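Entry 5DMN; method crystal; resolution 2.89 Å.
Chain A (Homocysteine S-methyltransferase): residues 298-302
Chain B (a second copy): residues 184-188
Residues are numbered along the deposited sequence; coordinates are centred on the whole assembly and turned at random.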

ATOM      1  N   THR A 298      -9.482   0.624   3.047  1.00 36.04           N
ATOM      2  CA  THR A 298      -8.611  -0.553   3.032  1.00 34.57           C
ATOM      3  C   THR A 298      -7.606  -0.419   1.898  1.00 32.49           C
ATOM      4  O   THR A 298      -7.811   0.341   0.951  1.00 39.91           O
ATOM      5  CB  THR A 298      -9.398  -1.895   2.890  1.00 38.28           C
ATOM      6  OG1 THR A 298     -10.266  -1.836   1.751  1.00 38.42           O
ATOM      7  CG2 THR A 298     -10.209  -2.198   4.152  1.00 30.84           C
ATOM      8  N   THR A 299      -6.482  -1.114   2.035  1.00 29.24           N
ATOM      9  CA  THR A 299      -5.418  -1.059   1.044  1.00 29.96           C
ATOM     10  C   THR A 299      -4.897  -2.475   0.802  1.00 32.47           C
ATOM     11  O   THR A 299      -5.203  -3.383   1.577  1.00 31.79           O
ATOM     12  CB  THR A 299      -4.252  -0.159   1.511  1.00 31.06           C
ATOM     13  OG1 THR A 299      -3.445  -0.873   2.459  1.00 32.35           O
ATOM     14  CG2 THR A 299      -4.767   1.147   2.120  1.00 30.66           C
ATOM     15  N   PRO A 300      -4.093  -2.671  -0.259  1.00 33.97           N
ATOM     16  CA  PRO A 300      -3.462  -3.975  -0.507  1.00 32.99           C
ATOM     17  C   PRO A 300      -2.710  -4.558   0.692  1.00 35.65           C
ATOM     18  O   PRO A 300      -2.454  -5.760   0.724  1.00 35.24           O
ATOM     19  CB  PRO A 300      -2.487  -3.666  -1.642  1.00 28.24           C
ATOM     20  CG  PRO A 300      -3.169  -2.602  -2.406  1.00 29.67           C
ATOM     21  CD  PRO A 300      -3.885  -1.750  -1.393  1.00 29.84           C
ATOM     22  N   ALA A 301      -2.352  -3.721   1.659  1.00 35.91           N
ATOM     23  CA  ALA A 301      -1.659  -4.207   2.839  1.00 31.20           C
ATOM     24  C   ALA A 301      -2.569  -5.107   3.674  1.00 32.16           C
ATOM     25  O   ALA A 301      -2.164  -6.197   4.079  1.00 35.07           O
ATOM     26  CB  ALA A 301      -1.158  -3.043   3.671  1.00 33.49           C
ATOM     27  N   ASP A 302      -3.809  -4.672   3.889  1.00 32.45           N
ATOM     28  CA  ASP A 302      -4.775  -5.454   4.656  1.00 32.87           C
ATOM     29  C   ASP A 302      -4.976  -6.840   4.055  1.00 37.85           C
ATOM     30  O   ASP A 302      -5.068  -7.828   4.783  1.00 39.26           O
ATOM     31  CB  ASP A 302      -6.118  -4.721   4.736  1.00 32.44           C
ATOM     32  CG  ASP A 302      -6.042  -3.449   5.566  1.00 41.42           C
ATOM     33  OD1 ASP A 302      -6.227  -3.523   6.801  1.00 49.80           O
ATOM     34  OD2 ASP A 302      -5.785  -2.373   4.983  1.00 41.66           O
TER
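Chain B, residues 184-188: TAYPR

The hydroxyl of a single threonine does two jobs here: it caps a helix in its own chain and ties that chain to the neighbouring copy. Thr A299 stands at the N-cap position, right before the helix that begins at Pro A300, and its OG1 accepts a hydrogen bond from Ala A301 N at 3.2 Å. The same OG1 donates its proton across the interface to the backbone oxygen of Ala B185, with Thr A299 OG1 and Ala B185 O 2.9 Å apart. A hydroxyl can accept and donate at once, which is why threonine suits this position so well: a lone pair serves the helix, and the proton serves the partner chain.

The cap is reinforced from the other direction. Asp A302, in the first turn of the helix, receives a hydrogen bond at its OD2 from Thr A299 N, 3.3 Å away, so the side chains of the two residues each accept from a backbone NH near the start of the helix. A weak backbone bond from Asp A302 N to Thr A299 O, at 3.0 Å, accompanies them. Thr A299 itself is extended (phi/psi -137/168), whereas Pro A300 through Asp A302 have helical angles. Proline fits the first turn of a helix because its nitrogen has no hydrogen to give, and NH groups at that end have no earlier carbonyl of the helix to meet.

Chain B presents no regular helix or strand to this capped end. Thr B184 (-65/-20) and Ala B185 (-67/-20) keep the backbone compact; Tyr B186 then opens out (phi/psi -123/84) before Pro B187 turns back to -54/-25. The stretches run broadly crosswise, neither parallel nor antiparallel. Chain B comes nearest to Thr A299 at Ala B185, where the CA atoms of Thr A299 and Ala B185 lie 5.4 Å apart, and leads away toward Arg B188. With just this one matched pair, the contact is best understood as a local docking and not as two strands in register.

Ala B185 is the centre of the chain B side and gives up more area to the partner than any other residue of the two stretches. Ala B185 CB lies 4.0 Å from Ala A301 CB and 4.5 Å from Pro A300 CB. Two alanines suit such a place, for a methyl group supplies a small apolar surface, and here the two methyls pack against each other. The CB of Ala A301 also meets Tyr B186, 3.6 Å from its CE2, approaching the ring obliquely. Although the CA-to-CB bond of Tyr B186 points away from chain A, the long side chain brings its ring back near the helix start; its OH is hydrogen-bonded elsewhere in the structure.

The methyl of Thr A299 completes the contact, with its CG2 4.3 Å from the CD of Pro B187. This threonine therefore offers both a polar and an apolar atom to chain B.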

ATOM      1  N   THR B 184       2.524   2.554  -1.876  1.00 33.27           N
ATOM      2  CA  THR B 184       1.176   3.051  -2.156  1.00 34.01           C
ATOM      3  C   THR B 184       0.144   2.400  -1.240  1.00 31.10           C
ATOM      4  O   THR B 184      -0.945   2.930  -1.039  1.00 32.28           O
ATOM      5  CB  THR B 184       0.774   2.812  -3.613  1.00 30.76           C
ATOM      6  OG1 THR B 184       0.751   1.407  -3.878  1.00 35.25           O
ATOM      7  CG2 THR B 184       1.760   3.483  -4.546  1.00 33.35           C
ATOM      8  N   ALA B 185       0.496   1.253  -0.673  1.00 33.08           N
ATOM      9  CA  ALA B 185      -0.370   0.600   0.293  1.00 31.44           C
ATOM     10  C   ALA B 185      -0.480   1.425   1.578  1.00 32.65           C
ATOM     11  O   ALA B 185      -1.419   1.255   2.349  1.00 36.30           O
ATOM     12  CB  ALA B 185       0.142  -0.790   0.596  1.00 33.72           C
ATOM     13  N   TYR B 186       0.472   2.327   1.804  1.00 30.55           N
ATOM     14  CA  TYR B 186       0.462   3.150   3.009  1.00 27.89           C
ATOM     15  C   TYR B 186       0.454   4.622   2.613  1.00 34.04           C
ATOM     16  O   TYR B 186       1.502   5.261   2.551  1.00 37.42           O
ATOM     17  CB  TYR B 186       1.666   2.811   3.886  1.00 29.28           C
ATOM     18  CG  TYR B 186       1.921   1.327   3.913  1.00 28.40           C
ATOM     19  CD1 TYR B 186       2.835   0.747   3.043  1.00 28.45           C
ATOM     20  CD2 TYR B 186       1.227   0.500   4.779  1.00 26.12           C
ATOM     21  CE1 TYR B 186       3.055  -0.614   3.044  1.00 27.72           C
ATOM     22  CE2 TYR B 186       1.442  -0.866   4.787  1.00 27.97           C
ATOM     23  CZ  TYR B 186       2.356  -1.415   3.919  1.00 27.52           C
ATOM     24  OH  TYR B 186       2.578  -2.772   3.926  1.00 31.78           O
ATOM     25  N   PRO B 187      -0.744   5.160   2.334  1.00 39.13           N
ATOM     26  CA  PRO B 187      -0.972   6.482   1.731  1.00 41.18           C
ATOM     27  C   PRO B 187      -0.296   7.652   2.452  1.00 38.87           C
ATOM     28  O   PRO B 187      -0.046   8.681   1.825  1.00 41.10           O
ATOM     29  CB  PRO B 187      -2.493   6.631   1.791  1.00 38.89           C
ATOM     30  CG  PRO B 187      -3.000   5.234   1.770  1.00 37.11           C
ATOM     31  CD  PRO B 187      -2.011   4.444   2.567  1.00 34.71           C
ATOM     32  N   ARG B 188      -0.018   7.513   3.741  1.00 31.77           N
ATOM     33  CA  ARG B 188       0.546   8.626   4.486  1.00 39.13           C
ATOM     34  C   ARG B 188       2.070   8.545   4.560  1.00 43.26           C
ATOM     35  O   ARG B 188       2.730   9.477   5.038  1.00 38.05           O
ATOM     36  CB  ARG B 188      -0.065   8.686   5.887  1.00 44.26           C
ATOM     37  CG  ARG B 188      -1.574   8.886   5.859  1.00 56.20           C
ATOM     38  CD  ARG B 188      -2.145   9.145   7.241  1.00 70.40           C
ATOM     39  NE  ARG B 188      -1.742  10.453   7.751  1.00 76.60           N
ATOM     40  CZ  ARG B 188      -2.409  11.581   7.523  1.00 81.11           C
ATOM     41  NH1 ARG B 188      -1.971  12.727   8.029  1.00 80.85           N
ATOM     42  NH2 ARG B 188      -3.516  11.562   6.788  1.00 77.66           N
TER